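Local structure of putative DD-carboxypeptidase TP_0574 (Treponema pallidum, 1O75) at residues L114-E119 / S244-I249; A107-Q112 / I120-V125; S208-V213 / N320-V325; V101-R106 / F138-E143. The protein binds penicillin and has zinc-stimulated carboxypeptidase activity on synthetic depsipeptides, and may be a D,D-carboxypeptidase that reduces peptidoglycan cross-linking. The protein carries 2 engineered substitutions. All coordinates share one frame; numbering follows the deposited sequence.

Interaction 1: residues L114-E119 / S244-I249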
# COMPACT_ATOMS: atom_id res chain seq x y z
N LEU B 114 2.92 -20.97 0.77
CA LEU B 114 3.17 -19.83 -0.11
C LEU B 114 4.31 -20.27 -1.03
O LEU B 114 5.39 -20.60 -0.55
CB LEU B 114 3.60 -18.60 0.69
CG LEU B 114 3.86 -17.36 -0.18
CD1 LEU B 114 2.54 -16.87 -0.78
CD2 LEU B 114 4.50 -16.28 0.65
N GLY B 115 4.07 -20.29 -2.34
CA GLY B 115 5.10 -20.69 -3.28
C GLY B 115 6.26 -19.71 -3.32
O GLY B 115 6.12 -18.56 -2.90
N GLU B 116 7.40 -20.16 -3.83
CA GLU B 116 8.60 -19.33 -3.94
C GLU B 116 8.31 -18.12 -4.81
O GLU B 116 8.91 -17.05 -4.65
CB GLU B 116 9.75 -20.12 -4.57
CG GLU B 116 10.29 -21.23 -3.68
CD GLU B 116 11.11 -20.71 -2.51
OE1 GLU B 116 12.17 -20.10 -2.76
OE2 GLU B 116 10.68 -20.89 -1.34
N ASP B 117 7.37 -18.30 -5.73
CA ASP B 117 6.94 -17.24 -6.64
C ASP B 117 5.93 -16.28 -6.01
O ASP B 117 5.43 -15.39 -6.67
CB ASP B 117 6.34 -17.85 -7.91
CG ASP B 117 5.06 -18.65 -7.65
OD1 ASP B 117 4.66 -18.83 -6.48
OD2 ASP B 117 4.46 -19.10 -8.65
N GLY B 118 5.64 -16.48 -4.72
CA GLY B 118 4.70 -15.61 -4.05
C GLY B 118 3.24 -15.94 -4.26
O GLY B 118 2.38 -15.17 -3.86
N GLU B 119 2.94 -17.07 -4.89
CA GLU B 119 1.55 -17.42 -5.10
C GLU B 119 1.06 -18.41 -4.04
O GLU B 119 1.80 -19.29 -3.57
CB GLU B 119 1.35 -18.00 -6.51
CG GLU B 119 1.65 -17.00 -7.64
CD GLU B 119 0.68 -15.82 -7.67
OE1 GLU B 119 -0.55 -16.04 -7.76
OE2 GLU B 119 1.14 -14.66 -7.62
N SER B 244 8.87 -12.56 7.20
CA SER B 244 9.01 -12.78 5.76
C SER B 244 7.57 -12.87 5.25
O SER B 244 6.64 -13.05 6.05
CB SER B 244 9.71 -14.12 5.51
OG SER B 244 8.89 -15.23 5.88
N HIS B 245 7.37 -12.76 3.94
CA HIS B 245 6.03 -12.83 3.35
C HIS B 245 5.44 -14.18 3.74
O HIS B 245 4.27 -14.28 4.14
CB HIS B 245 6.11 -12.69 1.82
CG HIS B 245 4.79 -12.51 1.12
ND1 HIS B 245 4.64 -12.70 -0.24
CD2 HIS B 245 3.58 -12.12 1.59
CE1 HIS B 245 3.39 -12.44 -0.58
NE2 HIS B 245 2.72 -12.09 0.51
N ARG B 246 6.26 -15.22 3.67
CA ARG B 246 5.78 -16.55 4.02
C ARG B 246 5.34 -16.67 5.49
O ARG B 246 4.33 -17.30 5.79
CB ARG B 246 6.86 -17.60 3.71
CG ARG B 246 6.54 -18.98 4.25
CD ARG B 246 7.00 -20.06 3.29
NE ARG B 246 8.31 -19.72 2.74
CZ ARG B 246 8.79 -20.20 1.60
NH1 ARG B 246 8.07 -21.06 0.88
NH2 ARG B 246 9.98 -19.81 1.16
N GLU B 247 6.10 -16.07 6.40
CA GLU B 247 5.71 -16.15 7.81
C GLU B 247 4.39 -15.41 8.07
O GLU B 247 3.58 -15.85 8.86
CB GLU B 247 6.84 -15.61 8.70
CG GLU B 247 8.07 -16.56 8.76
CD GLU B 247 9.28 -15.91 9.41
OE1 GLU B 247 9.44 -14.68 9.29
OE2 GLU B 247 10.09 -16.63 10.02
N PHE B 248 4.17 -14.29 7.40
CA PHE B 248 2.93 -13.55 7.60
C PHE B 248 1.77 -14.32 7.01
O PHE B 248 0.70 -14.43 7.62
CB PHE B 248 3.00 -12.17 6.95
CG PHE B 248 1.70 -11.41 7.05
CD1 PHE B 248 1.22 -10.99 8.30
CD2 PHE B 248 0.96 -11.12 5.91
CE1 PHE B 248 0.01 -10.31 8.39
CE2 PHE B 248 -0.24 -10.44 5.99
CZ PHE B 248 -0.72 -10.03 7.23
N ILE B 249 1.96 -14.89 5.83
CA ILE B 249 0.89 -15.66 5.22
C ILE B 249 0.49 -16.86 6.09
O ILE B 249 -0.69 -17.17 6.23
CB ILE B 249 1.30 -16.10 3.79
CG1 ILE B 249 1.31 -14.87 2.89
CG2 ILE B 249 0.33 -17.14 3.25
CD1 ILE B 249 -0.03 -14.16 2.82
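Charge pairing comes first: E116 and R246 make a salt bridge at the exposed surface. R246 NH2 gives E116 OE2 a hydrogen bond of 2.8 Å, nearly straight at 169°, lying in the guanidinium plane and using the syn lone pair of the carboxylate. A second, weak bond from R246 NH1 to the same E116 OE2 is longer, 3.4 Å. The arginine chain bends at chi2 and chi3 to bring its tip there.

The apolar part rests on L114, buried and with CG anti to its backbone N. Its CD2 methyl sits 3.6 Å above one face of the H245 imidazole, toward the rim, a CH-pi contact, and also 3.6 Å from R246 CA. The same CD2 packs against I249 CG1 at 4.1 Å.

G115 to G118 is a type I turn, overlapped by an Asx turn in which D117 OD1 accepts from E119 N. In segment 244-249, S244 and E247 form a capping box at the start of helix 245-252.

H245 NE2 bonds to T288 O and ND1 to E242 of the second subunit; with both nitrogens engaged by oxygens, the imidazole is perhaps protonated, and the contact also serves the crystallised dimer interface.

Interaction 2: residues A107-Q112 / I120-V125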
# COMPACT_ATOMS: atom_id res chain seq x y z
N ALA B 107 -17.53 -21.59 -1.06
CA ALA B 107 -16.17 -21.32 -1.53
C ALA B 107 -15.28 -21.79 -0.39
O ALA B 107 -15.37 -21.27 0.74
CB ALA B 107 -15.97 -19.82 -1.81
N SER B 108 -14.43 -22.76 -0.66
CA SER B 108 -13.60 -23.31 0.40
C SER B 108 -12.33 -23.89 -0.18
O SER B 108 -12.36 -24.54 -1.23
CB SER B 108 -14.39 -24.39 1.16
OG SER B 108 -13.68 -24.91 2.27
N ALA B 109 -11.20 -23.66 0.47
CA ALA B 109 -9.96 -24.20 -0.01
C ALA B 109 -9.11 -24.54 1.18
O ALA B 109 -9.30 -23.97 2.26
CB ALA B 109 -9.24 -23.19 -0.91
N SER B 110 -8.20 -25.50 1.01
CA SER B 110 -7.29 -25.91 2.06
C SER B 110 -5.91 -25.38 1.71
O SER B 110 -5.27 -25.83 0.75
CB SER B 110 -7.26 -27.43 2.18
OG SER B 110 -8.57 -27.92 2.46
N PHE B 111 -5.45 -24.42 2.51
CA PHE B 111 -4.16 -23.79 2.31
C PHE B 111 -3.01 -24.77 2.50
O PHE B 111 -2.94 -25.47 3.50
CB PHE B 111 -3.98 -22.62 3.29
CG PHE B 111 -2.61 -22.01 3.25
CD1 PHE B 111 -2.21 -21.24 2.16
CD2 PHE B 111 -1.71 -22.25 4.28
CE1 PHE B 111 -0.92 -20.70 2.11
CE2 PHE B 111 -0.42 -21.73 4.24
CZ PHE B 111 -0.02 -20.95 3.15
N GLN B 112 -2.09 -24.79 1.53
CA GLN B 112 -0.92 -25.67 1.60
C GLN B 112 0.34 -24.88 1.92
O GLN B 112 1.06 -25.21 2.86
CB GLN B 112 -0.72 -26.43 0.27
CG GLN B 112 -1.84 -27.40 -0.10
CD GLN B 112 -2.21 -28.35 1.04
OE1 GLN B 112 -3.32 -28.29 1.59
NE2 GLN B 112 -1.29 -29.24 1.41
N ILE B 120 -0.19 -18.26 -3.65
CA ILE B 120 -0.76 -19.12 -2.64
C ILE B 120 -1.14 -20.46 -3.24
O ILE B 120 -1.89 -20.52 -4.21
CB ILE B 120 -1.97 -18.42 -1.98
CG1 ILE B 120 -1.45 -17.20 -1.20
CG2 ILE B 120 -2.67 -19.38 -1.01
CD1 ILE B 120 -2.48 -16.12 -1.00
N LYS B 121 -0.61 -21.54 -2.68
CA LYS B 121 -0.90 -22.88 -3.18
C LYS B 121 -1.92 -23.49 -2.24
O LYS B 121 -1.82 -23.37 -1.01
CB LYS B 121 0.38 -23.71 -3.21
CG LYS B 121 1.50 -22.99 -3.97
CD LYS B 121 0.99 -22.60 -5.37
CE LYS B 121 1.81 -21.50 -6.05
NZ LYS B 121 3.27 -21.80 -6.14
N PHE B 122 -2.91 -24.17 -2.81
CA PHE B 122 -3.95 -24.76 -1.98
C PHE B 122 -4.64 -25.84 -2.77
O PHE B 122 -4.40 -25.98 -3.96
CB PHE B 122 -4.96 -23.67 -1.62
CG PHE B 122 -5.54 -22.96 -2.82
CD1 PHE B 122 -6.59 -23.53 -3.54
CD2 PHE B 122 -5.02 -21.76 -3.26
CE1 PHE B 122 -7.10 -22.91 -4.69
CE2 PHE B 122 -5.52 -21.13 -4.40
CZ PHE B 122 -6.56 -21.71 -5.12
N GLU B 123 -5.49 -26.61 -2.10
CA GLU B 123 -6.24 -27.61 -2.83
C GLU B 123 -7.71 -27.43 -2.57
O GLU B 123 -8.11 -26.82 -1.57
CB GLU B 123 -5.79 -29.03 -2.51
CG GLU B 123 -5.57 -29.38 -1.07
CD GLU B 123 -4.94 -30.77 -0.96
OE1 GLU B 123 -5.56 -31.73 -1.46
OE2 GLU B 123 -3.83 -30.89 -0.39
N ALA B 124 -8.50 -27.94 -3.49
CA ALA B 124 -9.95 -27.85 -3.44
C ALA B 124 -10.51 -28.68 -2.32
O ALA B 124 -9.84 -29.54 -1.76
CB ALA B 124 -10.56 -28.29 -4.78
N VAL B 125 -11.78 -28.40 -2.02
CA VAL B 125 -12.50 -29.08 -0.96
C VAL B 125 -13.81 -29.62 -1.53
O VAL B 125 -14.56 -28.91 -2.21
CB VAL B 125 -12.82 -28.10 0.21
CG1 VAL B 125 -13.80 -28.75 1.18
CG2 VAL B 125 -11.54 -27.72 0.94
O HOH W 1 -12.87 -26.31 -3.24
O HOH W 2 -9.02 -29.93 0.61
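E123 O is held by one strong hydrogen bond and one weak contact: S110 N donates to it at 2.9 Å, practically straight at 177° and almost along the C=O axis, while A109 CA adds a weaker CA-H...O contact at 3.6 Å. The return bond, E123 N to S110 O, is 3.0 Å and comes from above the carbonyl plane, completing an antiparallel hydrogen-bonded pair. Further along, Q112 N meets K121 O at 2.9 Å on a lone pair.

Beyond the S110-E123 pair the strands part and water takes over. One water accepts from V125 N and donates to S108 O; another joins S110 OG to A124 O. V125 CG2 lies 3.3 Å from S110 OG.

F111 and F122, a non-hydrogen-bonded pair, lie on the sheet face opposite S110 and E123. F111, its CG anti to the backbone N, turns its ring edge to I120 CG2, which is 3.7 Å from F111 CD1. F122 CD1 meets A109 CB at 3.7 Å.

In this beta hairpin of strands 101-114 and 120-124, F63 of helix 60-65 meets I120 and F122, helix 245-252 packs on F111, and K156 of strand 143-163 binds S108 OG.

Interaction 3: residues S208-V213 / N320-V325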
# COMPACT_ATOMS: atom_id res chain seq x y z
N SER B 208 6.38 -20.73 20.93
CA SER B 208 6.93 -21.35 19.74
C SER B 208 7.77 -20.33 18.98
O SER B 208 7.53 -19.13 19.07
CB SER B 208 5.81 -21.83 18.82
OG SER B 208 4.93 -22.68 19.51
N PRO B 209 8.78 -20.81 18.23
CA PRO B 209 9.66 -19.92 17.46
C PRO B 209 8.90 -19.04 16.45
O PRO B 209 9.30 -17.91 16.19
CB PRO B 209 10.59 -20.91 16.75
CG PRO B 209 10.67 -22.06 17.74
CD PRO B 209 9.22 -22.21 18.14
N HIS B 210 7.80 -19.55 15.90
CA HIS B 210 7.04 -18.79 14.91
C HIS B 210 6.05 -17.77 15.50
O HIS B 210 5.38 -17.06 14.75
CB HIS B 210 6.27 -19.74 13.97
CG HIS B 210 5.03 -20.33 14.56
ND1 HIS B 210 4.19 -21.17 13.84
CD2 HIS B 210 4.48 -20.24 15.80
CE1 HIS B 210 3.20 -21.56 14.61
NE2 HIS B 210 3.35 -21.02 15.80
N ASP B 211 5.97 -17.69 16.83
CA ASP B 211 5.05 -16.75 17.47
C ASP B 211 5.27 -15.31 17.05
O ASP B 211 6.41 -14.86 16.88
CB ASP B 211 5.16 -16.81 19.01
CG ASP B 211 4.50 -18.05 19.61
OD1 ASP B 211 3.53 -18.58 19.02
OD2 ASP B 211 4.93 -18.47 20.68
N LEU B 212 4.17 -14.58 16.89
CA LEU B 212 4.21 -13.17 16.52
C LEU B 212 3.87 -12.29 17.72
O LEU B 212 3.17 -12.71 18.64
CB LEU B 212 3.16 -12.86 15.45
CG LEU B 212 3.12 -13.66 14.15
CD1 LEU B 212 2.42 -12.84 13.09
CD2 LEU B 212 4.50 -14.01 13.72
N VAL B 213 4.37 -11.06 17.69
CA VAL B 213 4.11 -10.06 18.70
C VAL B 213 3.85 -8.75 17.95
O VAL B 213 4.07 -8.67 16.72
CB VAL B 213 5.31 -9.86 19.66
CG1 VAL B 213 5.54 -11.13 20.47
CG2 VAL B 213 6.57 -9.49 18.88
N ASN B 320 -4.84 -20.15 15.16
CA ASN B 320 -4.46 -21.54 15.46
C ASN B 320 -2.96 -21.76 15.49
O ASN B 320 -2.26 -21.39 14.55
CB ASN B 320 -5.08 -22.50 14.42
CG ASN B 320 -6.56 -22.62 14.56
OD1 ASN B 320 -7.06 -22.40 15.77
ND2 ASN B 320 -7.27 -22.91 13.58
N GLY B 321 -2.48 -22.34 16.59
CA GLY B 321 -1.07 -22.65 16.71
C GLY B 321 -0.17 -21.52 17.11
O GLY B 321 1.05 -21.71 17.22
N TYR B 322 -0.74 -20.33 17.31
CA TYR B 322 0.04 -19.17 17.70
C TYR B 322 -0.36 -18.62 19.06
O TYR B 322 -1.52 -18.71 19.48
CB TYR B 322 -0.13 -18.03 16.69
CG TYR B 322 0.51 -18.27 15.34
CD1 TYR B 322 -0.15 -19.00 14.36
CD2 TYR B 322 1.78 -17.77 15.05
CE1 TYR B 322 0.45 -19.24 13.09
CE2 TYR B 322 2.40 -17.99 13.80
CZ TYR B 322 1.72 -18.73 12.83
OH TYR B 322 2.30 -18.95 11.60
N ARG B 323 0.61 -18.03 19.74
CA ARG B 323 0.36 -17.42 21.03
C ARG B 323 -0.56 -16.22 20.74
O ARG B 323 -0.49 -15.63 19.66
CB ARG B 323 1.70 -16.95 21.62
CG ARG B 323 1.65 -16.53 23.09
CD ARG B 323 3.06 -16.55 23.70
NE ARG B 323 3.92 -15.49 23.19
CZ ARG B 323 5.13 -15.69 22.67
NH1 ARG B 323 5.62 -16.91 22.58
NH2 ARG B 323 5.85 -14.66 22.25
N ASP B 324 -1.46 -15.89 21.67
CA ASP B 324 -2.36 -14.74 21.46
C ASP B 324 -1.51 -13.48 21.28
O ASP B 324 -0.44 -13.34 21.86
CB ASP B 324 -3.31 -14.54 22.65
CG ASP B 324 -4.45 -15.57 22.71
OD1 ASP B 324 -4.52 -16.47 21.84
OD2 ASP B 324 -5.29 -15.47 23.63
N VAL B 325 -1.97 -12.55 20.45
CA VAL B 325 -1.25 -11.30 20.27
C VAL B 325 -2.14 -10.24 20.88
O VAL B 325 -3.25 -10.03 20.41
CB VAL B 325 -1.05 -10.98 18.79
CG1 VAL B 325 -0.41 -9.59 18.65
CG2 VAL B 325 -0.18 -12.08 18.15
O HOH W 3 1.86 -15.30 18.36
O HOH W 4 2.15 -12.71 21.15
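Two side chains of segment 208-213 do most of the gripping. H210 lays its imidazole flat on the Y322 ring, centroids 3.9 Å apart and planes at 9°, with Y322 CE2 over the middle of the imidazole. In its own plane, H210 NE2 donates to G321 O at 2.8 Å, so stack and bond together fix the ring's rotation. D211 holds R323 twice: OD2 forms a salt bridge of 2.6 Å with R323 NH1, and OD1 accepts from the backbone N of R323 at 3.1 Å. Carboxylate and guanidinium planes stand 75° apart, D211 CB resting over one guanidinium face.

Behind these, the type I turn S208-D211 presents both side chains. S208 N donates to D211 OD2 at 2.7 Å, so two backbone N-H groups and the guanidinium charge of R323 hold the carboxylate, which would favour its ionised form. Where the backbones separate, one water links L212 N to R323 O, a second L212 O to D324 O. Y251 of helix 245-252 meets Y322 edge-to-face.

Strands 212-220 and 325-331 are outermost in two different four-stranded antiparallel sheets, so the contact ties sheet edges together, consistent with an immunoglobulin-like E-set sandwich.

Interaction 4: residues V101-R106 / F138-E143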
# COMPACT_ATOMS: atom_id res chain seq x y z
N VAL B 101 -30.13 -14.70 -13.71
CA VAL B 101 -29.62 -16.06 -13.58
C VAL B 101 -28.49 -16.05 -12.56
O VAL B 101 -27.38 -15.60 -12.84
CB VAL B 101 -29.12 -16.60 -14.95
CG1 VAL B 101 -28.64 -18.03 -14.80
CG2 VAL B 101 -30.25 -16.53 -15.97
N THR B 102 -28.78 -16.54 -11.36
CA THR B 102 -27.78 -16.57 -10.30
C THR B 102 -27.51 -17.97 -9.79
O THR B 102 -28.26 -18.91 -10.04
CB THR B 102 -28.21 -15.69 -9.13
OG1 THR B 102 -29.39 -16.24 -8.53
CG2 THR B 102 -28.50 -14.27 -9.60
N LYS B 103 -26.41 -18.12 -9.08
CA LYS B 103 -26.03 -19.40 -8.52
C LYS B 103 -25.32 -19.10 -7.21
O LYS B 103 -24.63 -18.08 -7.09
CB LYS B 103 -25.08 -20.11 -9.49
CG LYS B 103 -24.83 -21.56 -9.14
CD LYS B 103 -26.04 -22.45 -9.45
CE LYS B 103 -26.29 -22.58 -10.95
NZ LYS B 103 -27.27 -23.67 -11.29
N MET B 104 -25.49 -19.97 -6.23
CA MET B 104 -24.85 -19.81 -4.93
C MET B 104 -24.08 -21.08 -4.64
O MET B 104 -24.61 -22.18 -4.75
CB MET B 104 -25.88 -19.56 -3.83
CG MET B 104 -25.27 -19.22 -2.47
SD MET B 104 -26.50 -18.86 -1.21
CE MET B 104 -27.06 -17.24 -1.72
N VAL B 105 -22.81 -20.93 -4.29
CA VAL B 105 -21.98 -22.08 -4.00
C VAL B 105 -21.16 -21.79 -2.77
O VAL B 105 -21.04 -20.64 -2.35
CB VAL B 105 -20.99 -22.36 -5.17
CG1 VAL B 105 -21.76 -22.68 -6.45
CG2 VAL B 105 -20.09 -21.13 -5.40
N ARG B 106 -20.60 -22.84 -2.19
CA ARG B 106 -19.72 -22.69 -1.06
C ARG B 106 -18.33 -22.47 -1.67
O ARG B 106 -18.00 -23.07 -2.69
CB ARG B 106 -19.72 -23.98 -0.21
CG ARG B 106 -21.06 -24.27 0.45
CD ARG B 106 -20.95 -25.41 1.46
NE ARG B 106 -20.88 -26.72 0.80
CZ ARG B 106 -21.90 -27.28 0.15
NH1 ARG B 106 -23.07 -26.66 0.07
NH2 ARG B 106 -21.73 -28.47 -0.42
N PHE B 138 -16.74 -17.27 -10.45
CA PHE B 138 -16.55 -18.68 -10.15
C PHE B 138 -17.25 -19.55 -11.21
O PHE B 138 -18.14 -19.07 -11.92
CB PHE B 138 -17.06 -19.03 -8.74
CG PHE B 138 -18.54 -18.81 -8.54
CD1 PHE B 138 -19.45 -19.82 -8.83
CD2 PHE B 138 -19.02 -17.59 -8.06
CE1 PHE B 138 -20.81 -19.63 -8.64
CE2 PHE B 138 -20.38 -17.39 -7.86
CZ PHE B 138 -21.28 -18.41 -8.15
N MET B 139 -16.86 -20.81 -11.31
CA MET B 139 -17.43 -21.74 -12.29
C MET B 139 -18.41 -22.76 -11.71
O MET B 139 -18.14 -23.39 -10.69
CB MET B 139 -16.32 -22.54 -12.97
CG MET B 139 -15.32 -21.73 -13.75
SD MET B 139 -16.06 -20.89 -15.13
CE MET B 139 -14.66 -19.80 -15.60
N VAL B 140 -19.54 -22.93 -12.39
CA VAL B 140 -20.55 -23.90 -12.00
C VAL B 140 -20.98 -24.64 -13.27
O VAL B 140 -21.57 -24.04 -14.17
CB VAL B 140 -21.78 -23.23 -11.36
CG1 VAL B 140 -22.84 -24.29 -11.03
CG2 VAL B 140 -21.38 -22.52 -10.10
N ASP B 141 -20.67 -25.93 -13.33
CA ASP B 141 -21.00 -26.75 -14.49
C ASP B 141 -20.51 -26.07 -15.75
O ASP B 141 -21.27 -25.86 -16.68
CB ASP B 141 -22.51 -26.97 -14.62
CG ASP B 141 -23.07 -27.86 -13.54
OD1 ASP B 141 -22.42 -28.89 -13.24
OD2 ASP B 141 -24.16 -27.54 -13.01
N SER B 142 -19.23 -25.71 -15.77
CA SER B 142 -18.66 -25.09 -16.96
C SER B 142 -19.23 -23.71 -17.31
O SER B 142 -18.92 -23.17 -18.38
CB SER B 142 -18.83 -26.04 -18.14
OG SER B 142 -18.61 -27.39 -17.74
N GLU B 143 -20.08 -23.16 -16.46
CA GLU B 143 -20.61 -21.82 -16.71
C GLU B 143 -20.00 -20.89 -15.65
O GLU B 143 -19.76 -21.30 -14.52
CB GLU B 143 -22.13 -21.77 -16.60
CG GLU B 143 -22.85 -22.26 -17.84
CD GLU B 143 -24.26 -21.70 -17.91
OE1 GLU B 143 -24.40 -20.50 -18.28
OE2 GLU B 143 -25.22 -22.44 -17.60
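F138, K103 and V140 lose the most surface here, with V105 close behind. The F138 ring, CG in the crowded position between backbone N and carbonyl carbon (chi1 62°), reaches out to V105 tip to tip. V105 CG2 stands over the ring face, 3.9 Å from the centroid and 22° off the normal, a CH-pi contact whose closest atom is F138 CE1 at 3.6 Å. In the ring plane, the edge at F138 CZ comes to 3.5 Å from K103 O.

K103 contributes its aliphatic stem. Bent at chi2 and chi3, it folds across V140: K103 CG lies 3.7 Å from V140 CG2, and K103 CE 3.9 Å from V140 CG1. V140 CG2 also touches V105 CG1 at 3.7 Å, so that one methyl sits against both K103 and V105.

The segments of the two strands, 101-106 and 138-140, cross at 101° with their axes 8.9 Å apart at the closest, and the type I' turn V140-E143 leads on into strand 143-163. M104 points away and lines a xenon site.

Carbon-to-carbon contact does the joining; K103 NZ ends 5.3 Å from D141 OD2, not in contact, so any attraction between these opposite charges is probably weak.

In the fold
Strand 101-114 threads three of the four contacts: its start serves interaction 4, its middle interaction 2, and its last residue, L114, opens interaction 1. Interaction 2 nests inside the chain loop closed by interaction 4, their centres about 18 Å apart, and both belong to the large mixed sheet of domain a. Interactions 1 and 2 touch where I249 packs on F111; their centres are about 15 Å apart. Interaction 1 joins domain a to domain C. Interaction 3 lies within domain C, its centre about 17 Å from that of interaction 1 and about 38 Å from that of interaction 4. Helix 245-252 supplies interaction 1, packs on interactions 2 and 3, and so connects the two domains.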